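Local coordinates for uncharacterized ACR, COG1565 superfamily (Burkholderia thailandensis, PDB 4F3N), which has no established function but belongs to an S-adenosylmethionine-dependent methyltransferase family and may symmetrically methylate arginines in proteins, at residues Ile76-Tyr81 with Phe245-Arg250; Pro221-Ala226 with Trp232-Val237; Glu59-Ser64 with Glu83-Ala88; Cys318-Arg323 with Phe329-Leu334. One frame throughout, in Å; residues are numbered along the deposited sequence. Where two conformers were deposited one is given.

Contact 1. Residues Ile76-Tyr81 with Phe245-Arg250; sequences IPFSRY and FVFADR
Two aromatic pairs, Tyr-81 with Phe-245 and Phe-78 with Phe-247, join the start of helix 78-87 to strand 245-250. In Tyr-81, CB leaves the backbone toward the strand, and with CG anti to the backbone N (chi1 176°) the ring is carried on in that direction. One ring edge then faces Phe-245: CE1 lies 4.1 Å above the plane of the Phe-245 ring, over its centre. Ring centroids 5.4 Å apart and planes at 68° identify a T-shaped pair in which the tyrosine supplies the edge and the phenylalanine the face. At the far end, OH is hydrogen-bonded to the backbone carbonyl of Pro-328, which should restrict how the ring can shift.

The second pair is turned differently. The Phe-78 ring presents CD2 to CE1 of Phe-247, 3.9 Å away, and its CE2 is 4.0 Å from the same Phe-247 CE1. The planes are inclined at 47°, an oblique meeting of the two rings. Phe-329 meets both Tyr-81 and Phe-247, while Leu-65 of helix 52-71 touches Tyr-81 and Phe-245.

No hydrogen bond crosses between the segments. The chemistry therefore implies that helix and strand are held here by ring packing, with the hydroxyl of Tyr-81 satisfied by a third element of the chain.

Contact 2. Residues Pro221-Ala226 with Trp232-Val237; sequences PVRLVA and WCERGV
Trp-232 lays the six-membered part of its indole beside the backbone of Ala-226, with CE3 3.4 Å from the Ala-226 carbonyl carbon. The neighbouring ring atom CZ3 meets Val-225 CG2 at 3.8 Å, where the two side chains run across one another.

Farther along, in the conformer given, Arg-223 and Glu-234 form a salt bridge with two unequal bonds. Arg-223 NH2 reaches Glu-234 OE1 at 3.0 Å in a nearly straight bond (163°), lying on the syn lone pair of OE1, and OE1 sits in the guanidinium plane. Arg-223 NE is nearer to Glu-234 OE2, at 2.7 Å, but that bond is weak because it is strongly bent (122°). The arginine chain bends at chi3 to bring both nitrogens to the carboxylate, whose plane is turned 47° from the guanidinium.

A water ties the salt bridge to the backbone: it donates to Glu-234 OE2 and to Arg-235 O, and accepts from Leu-224 N at 3.1 Å. OE2 is thus gripped by the water and, in this conformer, by the arginine, which would favour a charged carboxylate. Arg-235 sends its guanidinium past Ala-226 CB to a salt bridge with Asp-249.

Ala-226 and Cys-233 are a hydrogen-bonded pair, with Ala-226 N to Cys-233 O and Cys-233 N to Ala-226 O each 2.9 Å. Val-225 and Glu-234 follow as a non-hydrogen-bonded pair. This register defines the antiparallel beta hairpin of strands 223-228 and 231-239, part of a five-stranded antiparallel sheet.

Contact 3. Residues Glu59-Ser64 with Glu83-Ala88; sequences EALAAS and ERVLYA
Ser-64 OG is gripped from two directions: it donates to Leu-61 O at 2.6 Å, within its own helix, and receives a hydrogen bond from a water at 3.1 Å. That water in turn accepts from Arg-84 NE at 2.7 Å, lying at the edge of the guanidinium in its plane, so a single water links the polar rims of the two helices. The guanidinium is also covered on one face by Ala-88 CB, 3.7 Å above its centre.

Apart from this bridge the contact is apolar and centred on Leu-61. A chi1 of 174° turns its branch point away from the backbone N and sends both methyls toward helix 78-87, where they part. CD1 is 3.9 Å from Ala-88 CB and also lies against Arg-84 O, a carbonyl that already accepts from Ala-88 N. CD2 instead meets the backbone of Val-85, 3.9 Å from its CA. Pro-332 touches both Leu-61 and Val-85, and Leu-65, one turn further along helix 52-71, adds to the packing on Arg-84 and Val-85.

This is helix-helix packing in which Leu-61 of helix 52-71 sits against the last turn of helix 78-87 and Ala-88, the first residue past its end.

Contact 4. Residues Cys318-Arg323 with Phe329-Leu334; sequences CHYRHR and FVYPGL. With SO4 (sulfate ion), chain B.
A tight hairpin turn between strands 317-319 and 324-325 faces a type II beta turn, Tyr-331 to Leu-334, and Tyr-320 packs against this second turn. Leu-334 N to Tyr-331 O, at 2.9 Å, closes the type II turn; Gly-333 occupies its third position, with a positive phi suited to glycine.

Apolar and aromatic packing comes first. The Tyr-320 ring points at the second segment because chi1, 176°, swings it to the far side of CB from the backbone N. Val-330 CG1 lies 4.2 Å above one face, toward the rim, while Arg-321 CD covers the opposite face. Tyr-331 approaches obliquely: the ring planes are inclined at 34° with centroids 5.3 Å apart, and Tyr-331 CD2 is 3.5 Å from Tyr-320 CZ. Tyr-320 CE1 also meets Leu-334 CB.

No hydrogen bond joins the segments directly; a water does so. Leu-334 O, in the Tyr-320 ring plane at its edge, accepts from this water at 2.7 Å, and the same water accepts from Arg-321 N. Outside the two segments, the Tyr-320 hydroxyl is hydrogen-bonded to the carbonyl of Pro-48.

Away from the second segment, the Arg-321 guanidinium holds a sulfate, probably from the crystallisation liquor, by two hydrogen bonds to separate oxygens: Arg-321 NE donates to sulfate O3 at 3.0 Å, and Arg-321 NH2 donates to sulfate O1 at 2.8 Å.

In the fold
Contacts 2 and 3 are buried, whereas contacts 1 and 4 are only partly so, and all four lie away from the S-adenosyl-L-homocysteine site. Contacts 1 and 2, with centres about 7 Å apart, share one antiparallel sheet: strand 231-239 bonds to both 76-77 and 245-250. Contacts 1 and 3 both use helix 78-87, but at its start and its end respectively. Segment 329-334 joins the group, since Phe-329 packs on contacts 1 and 2 and Pro-332 on contact 3. Chemistry differs with place: backbone bonding and an ion pair in the hairpin, aromatic rings between helix and sheet, aliphatic packing between helices, and tyrosine packing between two turns in contact 4, with waters bridging contacts 2, 3 and 4 and a sulfate on the exposed Arg-321.

Contact 1. Residues Ile76-Tyr81 with Phe245-Arg250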
# COMPACT_ATOMS: atom_id res chain seq x y z
N ILE A 76 -19.21 15.70 -1.96
CA ILE A 76 -18.92 14.34 -1.51
C ILE A 76 -17.58 14.30 -0.77
O ILE A 76 -16.68 15.13 -1.02
CB ILE A 76 -18.88 13.34 -2.68
CG1 ILE A 76 -17.78 13.71 -3.70
CG2 ILE A 76 -20.24 13.31 -3.33
CD1 ILE A 76 -17.54 12.64 -4.77
N PRO A 77 -17.44 13.36 0.16
CA PRO A 77 -16.11 13.26 0.78
C PRO A 77 -15.01 12.86 -0.23
O PRO A 77 -15.30 12.25 -1.26
CB PRO A 77 -16.30 12.21 1.88
CG PRO A 77 -17.51 11.47 1.52
CD PRO A 77 -18.37 12.30 0.63
N PHE A 78 -13.75 13.20 0.06
CA PHE A 78 -12.68 12.87 -0.86
C PHE A 78 -12.51 11.36 -1.02
O PHE A 78 -12.13 10.88 -2.11
CB PHE A 78 -11.36 13.50 -0.42
CG PHE A 78 -10.29 13.36 -1.44
CD1 PHE A 78 -9.27 12.44 -1.26
CD2 PHE A 78 -10.33 14.09 -2.64
CE1 PHE A 78 -8.30 12.28 -2.22
CE2 PHE A 78 -9.37 13.88 -3.61
CZ PHE A 78 -8.36 12.97 -3.40
N SER A 79 -12.81 10.63 0.04
CA SER A 79 -12.72 9.14 -0.00
C SER A 79 -13.57 8.58 -1.15
O SER A 79 -13.20 7.62 -1.82
CB SER A 79 -13.15 8.53 1.33
OG SER A 79 -14.40 9.09 1.80
N ARG A 80 -14.74 9.18 -1.33
CA ARG A 80 -15.69 8.68 -2.33
C ARG A 80 -15.15 9.00 -3.75
O ARG A 80 -15.21 8.18 -4.66
CB ARG A 80 -17.05 9.30 -2.11
CG ARG A 80 -18.07 8.89 -3.16
CD ARG A 80 -18.32 7.40 -3.24
NE ARG A 80 -19.36 7.18 -4.23
CZ ARG A 80 -19.72 5.99 -4.69
NH1 ARG A 80 -19.14 4.87 -4.23
NH2 ARG A 80 -20.65 5.93 -5.63
N TYR A 81 -14.68 10.24 -3.91
CA TYR A 81 -14.03 10.65 -5.13
C TYR A 81 -12.88 9.71 -5.47
O TYR A 81 -12.79 9.18 -6.60
CB TYR A 81 -13.55 12.12 -5.03
CG TYR A 81 -12.78 12.55 -6.24
CD1 TYR A 81 -13.44 13.04 -7.35
CD2 TYR A 81 -11.39 12.42 -6.29
CE1 TYR A 81 -12.73 13.43 -8.50
CE2 TYR A 81 -10.70 12.76 -7.42
CZ TYR A 81 -11.35 13.22 -8.53
OH TYR A 81 -10.63 13.56 -9.67
N PHE A 245 -13.97 20.20 -10.96
CA PHE A 245 -13.90 19.70 -9.57
C PHE A 245 -13.14 20.77 -8.77
O PHE A 245 -12.16 21.33 -9.27
CB PHE A 245 -13.17 18.38 -9.47
CG PHE A 245 -13.89 17.24 -10.17
CD1 PHE A 245 -15.10 16.79 -9.70
CD2 PHE A 245 -13.35 16.66 -11.30
CE1 PHE A 245 -15.77 15.74 -10.33
CE2 PHE A 245 -14.01 15.62 -11.96
CZ PHE A 245 -15.25 15.16 -11.48
N VAL A 246 -13.57 20.98 -7.53
CA VAL A 246 -12.90 21.90 -6.59
C VAL A 246 -12.92 21.25 -5.21
O VAL A 246 -13.88 20.55 -4.90
CB VAL A 246 -13.62 23.27 -6.54
CG1 VAL A 246 -15.02 23.19 -5.93
CG2 VAL A 246 -12.78 24.27 -5.77
N PHE A 247 -11.86 21.42 -4.41
CA PHE A 247 -11.98 21.05 -3.00
C PHE A 247 -12.93 22.03 -2.31
O PHE A 247 -12.98 23.20 -2.67
CB PHE A 247 -10.63 21.11 -2.28
CG PHE A 247 -9.65 20.06 -2.70
CD1 PHE A 247 -9.89 18.72 -2.41
CD2 PHE A 247 -8.48 20.42 -3.31
CE1 PHE A 247 -8.95 17.76 -2.77
CE2 PHE A 247 -7.52 19.48 -3.64
CZ PHE A 247 -7.77 18.16 -3.37
N ALA A 248 -13.63 21.55 -1.29
CA ALA A 248 -14.56 22.37 -0.55
C ALA A 248 -14.60 21.88 0.84
O ALA A 248 -14.75 20.68 1.06
CB ALA A 248 -15.95 22.34 -1.15
N ASP A 249 -14.48 22.80 1.80
CA ASP A 249 -14.40 22.42 3.21
C ASP A 249 -15.76 22.54 3.88
O ASP A 249 -16.46 23.52 3.66
CB ASP A 249 -13.38 23.31 3.90
CG ASP A 249 -11.98 23.07 3.42
OD1 ASP A 249 -11.69 21.93 3.02
OD2 ASP A 249 -11.17 24.02 3.47
N ARG A 250 -16.14 21.53 4.68
CA ARG A 250 -17.45 21.48 5.34
C ARG A 250 -17.30 20.97 6.76
O ARG A 250 -16.47 20.11 7.01
CB ARG A 250 -18.33 20.47 4.60
CG ARG A 250 -19.78 20.86 4.53
CD ARG A 250 -20.50 20.07 3.46
NE ARG A 250 -20.83 18.73 3.95
CZ ARG A 250 -21.74 17.93 3.40
NH1 ARG A 250 -21.95 16.73 3.92
NH2 ARG A 250 -22.44 18.32 2.33

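Contact 2. Residues Pro221-Ala226 with Trp232-Val237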
# COMPACT_ATOMS: atom_id res chain seq x y z
N PRO A 221 -8.74 4.42 -0.13
CA PRO A 221 -9.26 5.78 -0.10
C PRO A 221 -8.99 6.48 1.21
O PRO A 221 -9.11 5.88 2.29
CB PRO A 221 -10.77 5.55 -0.29
CG PRO A 221 -10.86 4.34 -1.11
CD PRO A 221 -9.72 3.47 -0.69
N VAL A 222 -8.63 7.75 1.13
CA VAL A 222 -8.43 8.57 2.32
C VAL A 222 -9.47 9.69 2.35
O VAL A 222 -10.01 10.06 1.30
CB VAL A 222 -7.02 9.19 2.40
CG1 VAL A 222 -5.95 8.09 2.48
CG2 VAL A 222 -6.73 10.16 1.21
N ARG A 223 -9.77 10.19 3.55
CA ARG A 223 -10.53 11.43 3.66
C ARG A 223 -9.52 12.55 3.90
O ARG A 223 -8.42 12.32 4.40
CB ARG A 223 -11.60 11.31 4.74
CG ARG A 223 -12.78 10.46 4.27
CD ARG A 223 -13.74 10.02 5.38
NE ARG A 223 -14.89 10.89 5.50
CZ ARG A 223 -16.16 10.57 5.20
NH1 ARG A 223 -16.48 9.36 4.75
NH2 ARG A 223 -17.12 11.46 5.36
N LEU A 224 -9.87 13.76 3.53
CA LEU A 224 -9.03 14.91 3.79
C LEU A 224 -9.66 15.76 4.88
O LEU A 224 -10.88 15.94 4.95
CB LEU A 224 -8.87 15.71 2.52
CG LEU A 224 -8.22 14.96 1.34
CD1 LEU A 224 -8.18 15.76 0.04
CD2 LEU A 224 -6.80 14.55 1.71
N VAL A 225 -8.80 16.30 5.73
CA VAL A 225 -9.29 17.13 6.82
C VAL A 225 -8.48 18.41 6.85
O VAL A 225 -7.28 18.39 6.53
CB VAL A 225 -9.22 16.39 8.16
CG1 VAL A 225 -10.15 15.17 8.14
CG2 VAL A 225 -7.77 15.97 8.55
N ALA A 226 -9.13 19.52 7.18
CA ALA A 226 -8.48 20.82 7.14
C ALA A 226 -8.74 21.56 8.44
O ALA A 226 -9.87 21.56 8.93
CB ALA A 226 -9.01 21.66 5.96
N TRP A 232 -11.30 21.73 13.23
CA TRP A 232 -11.15 20.81 12.08
C TRP A 232 -12.43 20.66 11.32
O TRP A 232 -13.50 20.71 11.90
CB TRP A 232 -10.70 19.46 12.55
CG TRP A 232 -9.28 19.45 13.02
CD1 TRP A 232 -8.82 19.55 14.32
CD2 TRP A 232 -8.09 19.33 12.18
NE1 TRP A 232 -7.44 19.48 14.36
CE2 TRP A 232 -6.94 19.37 13.10
CE3 TRP A 232 -7.86 19.23 10.81
CZ2 TRP A 232 -5.64 19.27 12.63
CZ3 TRP A 232 -6.55 19.13 10.36
CH2 TRP A 232 -5.47 19.16 11.25
N CYS A 233 -12.32 20.52 10.01
CA CYS A 233 -13.46 20.17 9.19
C CYS A 233 -13.03 19.22 8.10
O CYS A 233 -11.85 18.91 7.97
CB CYS A 233 -14.06 21.39 8.58
SG CYS A 233 -12.97 22.18 7.43
N GLU A 234 -14.00 18.78 7.31
CA GLU A 234 -13.69 17.84 6.24
C GLU A 234 -13.54 18.58 4.92
O GLU A 234 -14.37 19.42 4.57
CB GLU A 234 -14.76 16.75 6.14
CG GLU A 234 -14.40 15.72 5.07
CD GLU A 234 -15.04 14.36 5.25
OE1 GLU A 234 -16.02 14.21 6.02
OE2 GLU A 234 -14.51 13.43 4.59
N ARG A 235 -12.47 18.23 4.19
CA ARG A 235 -12.23 18.68 2.87
C ARG A 235 -12.75 17.62 1.88
O ARG A 235 -12.21 16.53 1.78
CB ARG A 235 -10.75 18.94 2.66
CG ARG A 235 -10.46 19.44 1.25
CD ARG A 235 -9.14 20.16 1.13
NE ARG A 235 -9.17 21.44 1.84
CZ ARG A 235 -8.24 22.38 1.80
NH1 ARG A 235 -7.12 22.25 1.08
NH2 ARG A 235 -8.42 23.48 2.51
N GLY A 236 -13.81 17.98 1.15
CA GLY A 236 -14.39 17.11 0.15
C GLY A 236 -14.33 17.72 -1.21
O GLY A 236 -13.48 18.60 -1.51
N VAL A 237 -15.17 17.21 -2.10
CA VAL A 237 -15.16 17.59 -3.49
C VAL A 237 -16.51 18.16 -3.90
O VAL A 237 -17.55 17.53 -3.64
CB VAL A 237 -14.78 16.41 -4.38
CG1 VAL A 237 -14.64 16.91 -5.83
CG2 VAL A 237 -13.44 15.80 -3.95
O HOH W 1 -12.81 13.97 2.67

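Contact 3. Residues Glu59-Ser64 with Glu83-Ala88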
# COMPACT_ATOMS: atom_id res chain seq x y z
N GLU A 59 -13.29 11.38 -19.53
CA GLU A 59 -14.47 12.27 -19.56
C GLU A 59 -15.75 11.60 -19.06
O GLU A 59 -16.54 12.23 -18.34
CB GLU A 59 -14.62 12.89 -20.95
CG GLU A 59 -13.47 13.82 -21.25
CD GLU A 59 -13.45 14.33 -22.70
OE1 GLU A 59 -13.87 13.59 -23.62
OE2 GLU A 59 -12.98 15.47 -22.92
N ALA A 60 -15.96 10.31 -19.40
CA ALA A 60 -17.14 9.58 -18.96
C ALA A 60 -17.08 9.43 -17.43
O ALA A 60 -18.09 9.65 -16.72
CB ALA A 60 -17.26 8.22 -19.64
N LEU A 61 -15.89 9.07 -16.95
CA LEU A 61 -15.72 8.88 -15.51
C LEU A 61 -15.99 10.18 -14.80
O LEU A 61 -16.73 10.20 -13.82
CB LEU A 61 -14.33 8.37 -15.17
CG LEU A 61 -14.00 8.26 -13.69
CD1 LEU A 61 -14.92 7.25 -13.01
CD2 LEU A 61 -12.52 7.85 -13.61
N ALA A 62 -15.40 11.26 -15.30
CA ALA A 62 -15.58 12.60 -14.74
C ALA A 62 -17.06 13.02 -14.74
O ALA A 62 -17.56 13.49 -13.72
CB ALA A 62 -14.73 13.65 -15.47
N ALA A 63 -17.77 12.82 -15.86
CA ALA A 63 -19.21 13.15 -15.93
C ALA A 63 -20.02 12.37 -14.89
O ALA A 63 -20.92 12.91 -14.26
CB ALA A 63 -19.76 12.87 -17.35
N SER A 64 -19.69 11.09 -14.69
CA SER A 64 -20.38 10.29 -13.71
C SER A 64 -20.15 10.83 -12.30
O SER A 64 -21.07 10.85 -11.48
CB SER A 64 -19.99 8.80 -13.81
OG SER A 64 -18.71 8.56 -13.23
N GLU A 83 -12.23 6.76 -4.30
CA GLU A 83 -12.69 5.37 -4.55
C GLU A 83 -13.12 5.21 -6.00
O GLU A 83 -12.77 4.21 -6.69
CB GLU A 83 -13.83 4.98 -3.63
CG GLU A 83 -14.47 3.61 -3.95
CD GLU A 83 -15.73 3.37 -3.15
OE1 GLU A 83 -16.12 4.24 -2.33
OE2 GLU A 83 -16.39 2.33 -3.38
N ARG A 84 -13.90 6.17 -6.50
CA ARG A 84 -14.43 6.03 -7.83
C ARG A 84 -13.37 6.21 -8.94
O ARG A 84 -13.34 5.43 -9.91
CB ARG A 84 -15.64 6.98 -8.01
CG ARG A 84 -16.86 6.57 -7.22
CD ARG A 84 -17.32 5.15 -7.54
NE ARG A 84 -17.87 5.04 -8.89
CZ ARG A 84 -18.31 3.89 -9.43
NH1 ARG A 84 -18.81 3.87 -10.66
NH2 ARG A 84 -18.24 2.76 -8.74
N VAL A 85 -12.49 7.20 -8.82
CA VAL A 85 -11.52 7.45 -9.89
C VAL A 85 -10.47 6.34 -9.95
O VAL A 85 -9.92 6.04 -11.03
CB VAL A 85 -10.86 8.84 -9.84
CG1 VAL A 85 -11.92 9.95 -9.86
CG2 VAL A 85 -9.93 8.96 -8.65
N LEU A 86 -10.22 5.68 -8.82
CA LEU A 86 -9.25 4.61 -8.79
C LEU A 86 -9.88 3.24 -9.11
O LEU A 86 -9.27 2.44 -9.79
CB LEU A 86 -8.52 4.57 -7.44
CG LEU A 86 -7.63 5.77 -7.05
CD1 LEU A 86 -6.93 5.50 -5.71
CD2 LEU A 86 -6.61 6.01 -8.14
N TYR A 87 -11.09 3.01 -8.63
CA TYR A 87 -11.66 1.65 -8.59
C TYR A 87 -13.00 1.49 -9.32
O TYR A 87 -13.58 0.40 -9.27
CB TYR A 87 -11.77 1.15 -7.15
CG TYR A 87 -10.45 1.19 -6.43
CD1 TYR A 87 -9.43 0.32 -6.80
CD2 TYR A 87 -10.20 2.11 -5.42
CE1 TYR A 87 -8.19 0.37 -6.20
CE2 TYR A 87 -8.95 2.16 -4.79
CZ TYR A 87 -7.96 1.28 -5.18
OH TYR A 87 -6.67 1.25 -4.63
N ALA A 88 -13.50 2.52 -10.02
CA ALA A 88 -14.77 2.34 -10.77
C ALA A 88 -14.61 1.22 -11.80
O ALA A 88 -13.66 1.23 -12.55
CB ALA A 88 -15.18 3.63 -11.48
O HOH W 2 -18.85 6.87 -10.59

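Contact 4. Residues Cys318-Arg323 with Phe329-Leu334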
# COMPACT_ATOMS: atom_id res chain seq x y z
N CYS A 318 -0.19 12.55 -6.54
CA CYS A 318 -0.73 11.99 -7.75
C CYS A 318 0.40 11.77 -8.76
O CYS A 318 1.41 12.49 -8.74
CB CYS A 318 -1.79 12.91 -8.34
SG CYS A 318 -3.05 13.40 -7.13
N HIS A 319 0.23 10.78 -9.63
CA HIS A 319 1.22 10.47 -10.65
C HIS A 319 0.53 10.33 -11.96
O HIS A 319 -0.23 9.41 -12.14
CB HIS A 319 1.96 9.18 -10.31
CG HIS A 319 2.54 9.19 -8.93
ND1 HIS A 319 1.83 8.79 -7.85
CD2 HIS A 319 3.77 9.60 -8.46
CE1 HIS A 319 2.59 8.94 -6.75
NE2 HIS A 319 3.77 9.42 -7.12
N TYR A 320 0.86 11.24 -12.87
CA TYR A 320 0.29 11.24 -14.21
C TYR A 320 1.45 11.15 -15.21
O TYR A 320 2.28 12.06 -15.27
CB TYR A 320 -0.53 12.51 -14.42
CG TYR A 320 -1.09 12.64 -15.83
CD1 TYR A 320 -1.96 11.71 -16.34
CD2 TYR A 320 -0.69 13.68 -16.67
CE1 TYR A 320 -2.47 11.80 -17.63
CE2 TYR A 320 -1.20 13.78 -17.95
CZ TYR A 320 -2.06 12.84 -18.45
OH TYR A 320 -2.57 12.96 -19.76
N ARG A 321 1.47 10.05 -15.97
CA ARG A 321 2.56 9.76 -16.91
C ARG A 321 3.89 9.88 -16.15
O ARG A 321 4.78 10.65 -16.54
CB ARG A 321 2.51 10.69 -18.12
CG ARG A 321 1.20 10.61 -18.88
CD ARG A 321 1.06 11.77 -19.83
NE ARG A 321 1.85 11.64 -21.06
CZ ARG A 321 1.38 11.29 -22.27
NH1 ARG A 321 0.10 10.97 -22.44
NH2 ARG A 321 2.20 11.26 -23.33
N HIS A 322 3.95 9.18 -15.03
CA HIS A 322 5.11 9.22 -14.14
C HIS A 322 5.63 10.64 -13.99
O HIS A 322 6.79 10.94 -14.31
CB HIS A 322 6.18 8.25 -14.64
N ARG A 323 4.74 11.54 -13.58
CA ARG A 323 5.08 12.88 -13.12
C ARG A 323 4.30 13.08 -11.82
O ARG A 323 3.07 12.96 -11.82
CB ARG A 323 4.69 13.95 -14.13
N PHE A 329 -7.59 16.08 -9.44
CA PHE A 329 -8.65 16.33 -10.39
C PHE A 329 -8.12 16.30 -11.83
O PHE A 329 -8.89 16.37 -12.78
CB PHE A 329 -9.28 17.70 -10.06
CG PHE A 329 -9.81 17.79 -8.66
CD1 PHE A 329 -10.57 16.74 -8.14
CD2 PHE A 329 -9.53 18.86 -7.88
CE1 PHE A 329 -11.06 16.78 -6.83
CE2 PHE A 329 -10.02 18.93 -6.59
CZ PHE A 329 -10.76 17.88 -6.07
N VAL A 330 -6.82 16.11 -11.98
CA VAL A 330 -6.24 15.85 -13.34
C VAL A 330 -6.70 14.49 -13.89
O VAL A 330 -6.60 13.45 -13.21
CB VAL A 330 -4.69 15.94 -13.29
CG1 VAL A 330 -4.06 15.35 -14.57
CG2 VAL A 330 -4.25 17.39 -13.04
N TYR A 331 -7.20 14.50 -15.11
CA TYR A 331 -7.62 13.32 -15.86
C TYR A 331 -8.06 12.13 -14.99
O TYR A 331 -7.34 11.14 -14.88
CB TYR A 331 -6.51 12.90 -16.85
CG TYR A 331 -6.28 13.93 -17.92
CD1 TYR A 331 -7.31 14.30 -18.78
CD2 TYR A 331 -5.06 14.59 -18.02
CE1 TYR A 331 -7.11 15.29 -19.74
CE2 TYR A 331 -4.86 15.57 -18.98
CZ TYR A 331 -5.89 15.93 -19.81
OH TYR A 331 -5.68 16.90 -20.78
N PRO A 332 -9.24 12.25 -14.36
CA PRO A 332 -9.79 11.14 -13.59
C PRO A 332 -9.70 9.80 -14.35
O PRO A 332 -10.12 9.71 -15.51
CB PRO A 332 -11.25 11.53 -13.36
CG PRO A 332 -11.22 13.01 -13.34
CD PRO A 332 -10.16 13.41 -14.37
N GLY A 333 -9.18 8.79 -13.69
CA GLY A 333 -9.07 7.47 -14.30
C GLY A 333 -7.74 7.23 -14.98
O GLY A 333 -7.43 6.07 -15.33
N LEU A 334 -6.96 8.29 -15.24
CA LEU A 334 -5.69 8.15 -15.97
C LEU A 334 -4.46 8.42 -15.13
O LEU A 334 -3.33 8.37 -15.63
CB LEU A 334 -5.67 9.06 -17.20
CG LEU A 334 -6.85 8.94 -18.16
CD1 LEU A 334 -6.66 9.89 -19.35
CD2 LEU A 334 -7.03 7.50 -18.64
S SO4 B . 5.42 11.73 -21.92
O1 SO4 B . 4.59 12.66 -22.75
O2 SO4 B . 6.80 12.24 -21.78
O3 SO4 B . 4.77 11.64 -20.58
O4 SO4 B . 5.49 10.36 -22.51
O HOH W 3 -0.67 8.07 -15.95